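Local coordinates for protein glutamate receptor IIB (Drosophila melanogaster, PDB 4WXJ) that binds glutamate through this ligand-binding domain and probably opens a cation channel in the postsynaptic membrane of muscle in response, at residues Gly41-Met49 and Glu252-Phe261. Numbering follows the deposited sequence.
Sequences GYAVDLIYM and ELFKLRNKWF
Asp45 OD2 is gripped twice: Trp260 NE1 donates to it at 2.8 Å from one face of the carboxylate plane, and Lys259 NZ forms a salt bridge with it at 2.9 Å from the other. The indole bond lies in the ring plane but is bent, 146° at the hydrogen. This pins together helix segments 42-49 and 252-261, which run nearly antiparallel in the clamshell-like ligand-binding domain of an ionotropic glutamate receptor. Gly41, the N-cap of the first helix, lays its CA over the six-membered ring of Trp260, 3.7 Å from the centroid, in a CH-pi contact. Lys259 CE lies over the opposite indole face, offset toward the rim. With Trp260 cut back to an alanine, Asp45 OD2 would probably lose its indole donor and a gap would open beside Gly41. Tyr42 is a knob among Leu256, Arg257, Trp260 and Phe261; CG anti to the backbone N (chi1 177°) swings its ring across to 252-261, where Leu256 CD2 makes a CH-pi contact over one face. Leu256 in turn wedges between Tyr42, Asp45, Leu46 and Met49, meeting Met49 SD tip to tip through CD2. At the far edge of the tyrosine, a water lies in the ring plane, 2.6 Å from Tyr42 OH, and donates to Leu253 O at 2.7 Å.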
ATOM      1  N   GLY A  41       8.057  12.225   2.560  1.00 22.08           N
ATOM      2  CA  GLY A  41       6.814  11.573   2.189  1.00 26.48           C
ATOM      3  C   GLY A  41       5.791  11.582   3.305  1.00 22.71           C
ATOM      4  O   GLY A  41       6.081  11.996   4.430  1.00 20.23           O
ATOM      5  N   TYR A  42       4.588  11.126   2.975  1.00 24.32           N
ATOM      6  CA  TYR A  42       3.479  11.054   3.921  1.00 24.86           C
ATOM      7  C   TYR A  42       3.874  10.332   5.205  1.00 22.36           C
ATOM      8  O   TYR A  42       3.600  10.812   6.305  1.00 25.76           O
ATOM      9  CB  TYR A  42       2.286  10.344   3.274  1.00 21.80           C
ATOM     10  CG  TYR A  42       1.107  10.149   4.199  1.00 22.14           C
ATOM     11  CD1 TYR A  42       1.068   9.086   5.092  1.00 19.35           C
ATOM     12  CD2 TYR A  42       0.030  11.023   4.174  1.00 19.81           C
ATOM     13  CE1 TYR A  42      -0.002   8.907   5.940  1.00 25.20           C
ATOM     14  CE2 TYR A  42      -1.049  10.848   5.016  1.00 21.96           C
ATOM     15  CZ  TYR A  42      -1.059   9.790   5.898  1.00 19.77           C
ATOM     16  OH  TYR A  42      -2.129   9.611   6.739  1.00 19.02           O
ATOM     17  N   ALA A  43       4.513   9.175   5.057  1.00 26.37           N
ATOM     18  CA  ALA A  43       4.871   8.351   6.203  1.00 20.91           C
ATOM     19  C   ALA A  43       5.959   9.019   7.035  1.00 24.03           C
ATOM     20  O   ALA A  43       6.005   8.851   8.252  1.00 23.77           O
ATOM     21  CB  ALA A  43       5.322   6.977   5.747  1.00 19.83           C
ATOM     22  N   VAL A  44       6.832   9.776   6.380  1.00 22.32           N
ATOM     23  CA  VAL A  44       7.884  10.496   7.088  1.00 21.06           C
ATOM     24  C   VAL A  44       7.270  11.577   7.974  1.00 25.93           C
ATOM     25  O   VAL A  44       7.593  11.673   9.158  1.00 28.32           O
ATOM     26  CB  VAL A  44       8.895  11.130   6.111  1.00 23.55           C
ATOM     27  CG1 VAL A  44       9.944  11.943   6.869  1.00 22.09           C
ATOM     28  CG2 VAL A  44       9.568  10.053   5.271  1.00 24.29           C
ATOM     29  N   ASP A  45       6.388  12.387   7.398  1.00 28.01           N
ATOM     30  CA  ASP A  45       5.689  13.418   8.157  1.00 29.12           C
ATOM     31  C   ASP A  45       4.906  12.831   9.332  1.00 29.79           C
ATOM     32  O   ASP A  45       4.908  13.396  10.425  1.00 28.12           O
ATOM     33  CB  ASP A  45       4.732  14.198   7.251  1.00 23.21           C
ATOM     34  CG  ASP A  45       5.454  15.090   6.256  1.00 34.64           C
ATOM     35  OD1 ASP A  45       6.683  15.277   6.389  1.00 27.02           O
ATOM     36  OD2 ASP A  45       4.780  15.615   5.343  1.00 26.70           O
ATOM     37  N   LEU A  46       4.241  11.701   9.106  1.00 26.58           N
ATOM     38  CA  LEU A  46       3.370  11.123  10.127  1.00 22.27           C
ATOM     39  C   LEU A  46       4.172  10.585  11.313  1.00 25.58           C
ATOM     40  O   LEU A  46       3.721  10.661  12.456  1.00 28.61           O
ATOM     41  CB  LEU A  46       2.503  10.012   9.527  1.00 27.94           C
ATOM     42  CG  LEU A  46       1.545   9.310  10.496  1.00 19.69           C
ATOM     43  CD1 LEU A  46       0.629  10.308  11.198  1.00 30.53           C
ATOM     44  CD2 LEU A  46       0.722   8.258   9.769  1.00 28.52           C
ATOM     45  N   ILE A  47       5.357  10.045  11.046  1.00 30.18           N
ATOM     46  CA  ILE A  47       6.218   9.550  12.116  1.00 32.43           C
ATOM     47  C   ILE A  47       6.789  10.723  12.912  1.00 22.73           C
ATOM     48  O   ILE A  47       6.898  10.652  14.136  1.00 31.07           O
ATOM     49  CB  ILE A  47       7.373   8.679  11.571  1.00 24.64           C
ATOM     50  CG1 ILE A  47       6.833   7.373  10.975  1.00 23.61           C
ATOM     51  CG2 ILE A  47       8.392   8.371  12.670  1.00 28.26           C
ATOM     52  CD1 ILE A  47       6.188   6.425  11.978  1.00 28.55           C
ATOM     53  N   TYR A  48       7.157  11.794  12.216  1.00 24.95           N
ATOM     54  CA  TYR A  48       7.608  13.018  12.874  1.00 30.11           C
ATOM     55  C   TYR A  48       6.516  13.583  13.774  1.00 34.77           C
ATOM     56  O   TYR A  48       6.776  13.970  14.913  1.00 29.82           O
ATOM     57  CB  TYR A  48       8.024  14.075  11.846  1.00 26.09           C
ATOM     58  CG  TYR A  48       9.485  14.024  11.458  1.00 33.14           C
ATOM     59  CD1 TYR A  48      10.466  14.508  12.313  1.00 33.23           C
ATOM     60  CD2 TYR A  48       9.884  13.505  10.234  1.00 41.35           C
ATOM     61  CE1 TYR A  48      11.804  14.467  11.963  1.00 49.30           C
ATOM     62  CE2 TYR A  48      11.218  13.462   9.873  1.00 39.31           C
ATOM     63  CZ  TYR A  48      12.174  13.944  10.742  1.00 43.57           C
ATOM     64  OH  TYR A  48      13.502  13.903  10.387  1.00 38.81           O
ATOM     65  N   MET A  49       5.294  13.631  13.253  1.00 28.31           N
ATOM     66  CA  MET A  49       4.154  14.139  14.007  1.00 25.30           C
ATOM     67  C   MET A  49       3.870  13.261  15.222  1.00 32.65           C
ATOM     68  O   MET A  49       3.572  13.765  16.306  1.00 33.10           O
ATOM     69  CB  MET A  49       2.915  14.218  13.112  1.00 28.14           C
ATOM     70  CG  MET A  49       3.015  15.258  12.008  1.00 33.65           C
ATOM     71  SD  MET A  49       1.909  14.933  10.619  1.00 36.41           S
ATOM     72  CE  MET A  49       0.317  15.272  11.363  1.00 29.40           C
ATOM     73  N   GLU A 252      -5.443  17.070  11.402  1.00 15.29           N
ATOM     74  CA  GLU A 252      -4.087  17.079  10.854  1.00 19.11           C
ATOM     75  C   GLU A 252      -3.856  15.987   9.803  1.00 21.11           C
ATOM     76  O   GLU A 252      -3.091  16.184   8.859  1.00 19.13           O
ATOM     77  CB  GLU A 252      -3.066  16.935  11.985  1.00 23.22           C
ATOM     78  CG  GLU A 252      -3.022  18.129  12.927  1.00 31.30           C
ATOM     79  CD  GLU A 252      -2.569  19.403  12.237  1.00 48.12           C
ATOM     80  OE1 GLU A 252      -1.801  19.308  11.256  1.00 48.83           O
ATOM     81  OE2 GLU A 252      -2.984  20.498  12.672  1.00 62.06           O
ATOM     82  N   LEU A 253      -4.506  14.840   9.961  1.00 16.94           N
ATOM     83  CA  LEU A 253      -4.366  13.764   8.983  1.00 13.63           C
ATOM     84  C   LEU A 253      -5.079  14.136   7.686  1.00 19.12           C
ATOM     85  O   LEU A 253      -4.665  13.732   6.598  1.00 17.33           O
ATOM     86  CB  LEU A 253      -4.910  12.445   9.535  1.00 21.64           C
ATOM     87  CG  LEU A 253      -4.220  11.891  10.785  1.00 23.01           C
ATOM     88  CD1 LEU A 253      -4.741  10.496  11.090  1.00 26.10           C
ATOM     89  CD2 LEU A 253      -2.700  11.870  10.643  1.00 26.52           C
ATOM     90  N   PHE A 254      -6.151  14.913   7.807  1.00 23.34           N
ATOM     91  CA  PHE A 254      -6.847  15.453   6.644  1.00 20.45           C
ATOM     92  C   PHE A 254      -5.919  16.367   5.844  1.00 22.13           C
ATOM     93  O   PHE A 254      -5.804  16.243   4.625  1.00 17.16           O
ATOM     94  CB  PHE A 254      -8.100  16.217   7.082  1.00 21.92           C
ATOM     95  CG  PHE A 254      -8.854  16.858   5.949  1.00 22.42           C
ATOM     96  CD1 PHE A 254      -9.626  16.092   5.091  1.00 30.21           C
ATOM     97  CD2 PHE A 254      -8.800  18.228   5.750  1.00 33.30           C
ATOM     98  CE1 PHE A 254     -10.323  16.680   4.052  1.00 25.35           C
ATOM     99  CE2 PHE A 254      -9.496  18.821   4.714  1.00 20.29           C
ATOM    100  CZ  PHE A 254     -10.260  18.045   3.865  1.00 23.81           C
ATOM    101  N   LYS A 255      -5.258  17.284   6.542  1.00 17.39           N
ATOM    102  CA  LYS A 255      -4.287  18.175   5.916  1.00 23.13           C
ATOM    103  C   LYS A 255      -3.130  17.387   5.308  1.00 19.06           C
ATOM    104  O   LYS A 255      -2.714  17.651   4.178  1.00 14.82           O
ATOM    105  CB  LYS A 255      -3.742  19.178   6.936  1.00 24.58           C
ATOM    106  CG  LYS A 255      -4.710  20.291   7.317  1.00 35.66           C
ATOM    107  CD  LYS A 255      -4.245  21.036   8.568  1.00 40.20           C
ATOM    108  CE  LYS A 255      -2.934  21.786   8.351  1.00 57.34           C
ATOM    109  NZ  LYS A 255      -2.037  21.688   9.539  1.00 66.45           N
ATOM    110  N   LEU A 256      -2.617  16.424   6.066  1.00 15.31           N
ATOM    111  CA  LEU A 256      -1.474  15.627   5.632  1.00 15.28           C
ATOM    112  C   LEU A 256      -1.797  14.829   4.374  1.00 22.49           C
ATOM    113  O   LEU A 256      -0.951  14.678   3.493  1.00 19.39           O
ATOM    114  CB  LEU A 256      -1.030  14.682   6.748  1.00 15.97           C
ATOM    115  CG  LEU A 256       0.205  13.831   6.451  1.00 21.14           C
ATOM    116  CD1 LEU A 256       1.428  14.700   6.213  1.00 14.36           C
ATOM    117  CD2 LEU A 256       0.459  12.847   7.586  1.00 27.86           C
ATOM    118  N   ARG A 257      -3.019  14.312   4.297  1.00 16.41           N
ATOM    119  CA  ARG A 257      -3.448  13.558   3.126  1.00 18.48           C
ATOM    120  C   ARG A 257      -3.512  14.471   1.908  1.00 23.56           C
ATOM    121  O   ARG A 257      -3.050  14.109   0.827  1.00 24.43           O
ATOM    122  CB  ARG A 257      -4.809  12.898   3.368  1.00 19.66           C
ATOM    123  CG  ARG A 257      -5.286  12.041   2.206  1.00 28.58           C
ATOM    124  CD  ARG A 257      -6.360  11.049   2.638  1.00 37.11           C
ATOM    125  NE  ARG A 257      -6.758  10.166   1.544  1.00 35.74           N
ATOM    126  CZ  ARG A 257      -7.535   9.094   1.687  1.00 39.23           C
ATOM    127  NH1 ARG A 257      -8.003   8.760   2.884  1.00 42.93           N
ATOM    128  NH2 ARG A 257      -7.841   8.352   0.632  1.00 37.55           N
ATOM    129  N   ASN A 258      -4.074  15.662   2.090  1.00 24.96           N
ATOM    130  CA  ASN A 258      -4.175  16.624   1.001  1.00 30.50           C
ATOM    131  C   ASN A 258      -2.798  17.055   0.503  1.00 28.85           C
ATOM    132  O   ASN A 258      -2.581  17.180  -0.698  1.00 33.64           O
ATOM    133  CB  ASN A 258      -4.978  17.850   1.440  1.00 30.43           C
ATOM    134  CG  ASN A 258      -6.440  17.531   1.691  1.00 37.01           C
ATOM    135  OD1 ASN A 258      -7.016  16.653   1.049  1.00 33.58           O
ATOM    136  ND2 ASN A 258      -7.047  18.247   2.630  1.00 37.25           N
ATOM    137  N   LYS A 259      -1.870  17.265   1.432  1.00 20.54           N
ATOM    138  CA  LYS A 259      -0.519  17.704   1.087  1.00 21.43           C
ATOM    139  C   LYS A 259       0.154  16.783   0.070  1.00 28.12           C
ATOM    140  O   LYS A 259       0.825  17.253  -0.848  1.00 26.40           O
ATOM    141  CB  LYS A 259       0.345  17.791   2.347  1.00 20.05           C
ATOM    142  CG  LYS A 259       1.820  18.077   2.073  1.00 28.67           C
ATOM    143  CD  LYS A 259       2.638  18.124   3.352  1.00 27.27           C
ATOM    144  CE  LYS A 259       4.120  18.295   3.043  1.00 31.05           C
ATOM    145  NZ  LYS A 259       4.950  18.314   4.273  1.00 36.62           N
ATOM    146  N   TRP A 260      -0.029  15.475   0.234  1.00 25.04           N
ATOM    147  CA  TRP A 260       0.695  14.495  -0.570  1.00 18.33           C
ATOM    148  C   TRP A 260      -0.134  13.875  -1.695  1.00 18.04           C
ATOM    149  O   TRP A 260       0.426  13.238  -2.586  1.00 21.46           O
ATOM    150  CB  TRP A 260       1.236  13.384   0.334  1.00 20.73           C
ATOM    151  CG  TRP A 260       2.302  13.866   1.270  1.00 21.93           C
ATOM    152  CD1 TRP A 260       2.170  14.125   2.602  1.00 22.64           C
ATOM    153  CD2 TRP A 260       3.664  14.159   0.937  1.00 27.51           C
ATOM    154  NE1 TRP A 260       3.368  14.557   3.121  1.00 28.41           N
ATOM    155  CE2 TRP A 260       4.302  14.587   2.118  1.00 24.54           C
ATOM    156  CE3 TRP A 260       4.409  14.098  -0.246  1.00 26.34           C
ATOM    157  CZ2 TRP A 260       5.645  14.952   2.153  1.00 26.22           C
ATOM    158  CZ3 TRP A 260       5.743  14.462  -0.209  1.00 26.96           C
ATOM    159  CH2 TRP A 260       6.346  14.883   0.981  1.00 22.82           C
ATOM    160  N   PHE A 261      -1.453  14.066  -1.668  1.00 25.14           N
ATOM    161  CA  PHE A 261      -2.337  13.431  -2.649  1.00 24.11           C
ATOM    162  C   PHE A 261      -3.157  14.404  -3.503  1.00 30.48           C
ATOM    163  O   PHE A 261      -3.870  13.973  -4.408  1.00 40.74           O
ATOM    164  CB  PHE A 261      -3.299  12.465  -1.942  1.00 15.87           C
ATOM    165  CG  PHE A 261      -2.637  11.215  -1.436  1.00 17.45           C
ATOM    166  CD1 PHE A 261      -2.058  11.175  -0.177  1.00 24.02           C
ATOM    167  CD2 PHE A 261      -2.591  10.079  -2.224  1.00 16.48           C
ATOM    168  CE1 PHE A 261      -1.448  10.023   0.284  1.00 17.38           C
ATOM    169  CE2 PHE A 261      -1.985   8.926  -1.769  1.00 13.17           C
ATOM    170  CZ  PHE A 261      -1.413   8.898  -0.515  1.00 28.26           C
TER
HETATM  171  O   HOH W   1      -4.132  11.147   6.243  1.00 18.45           O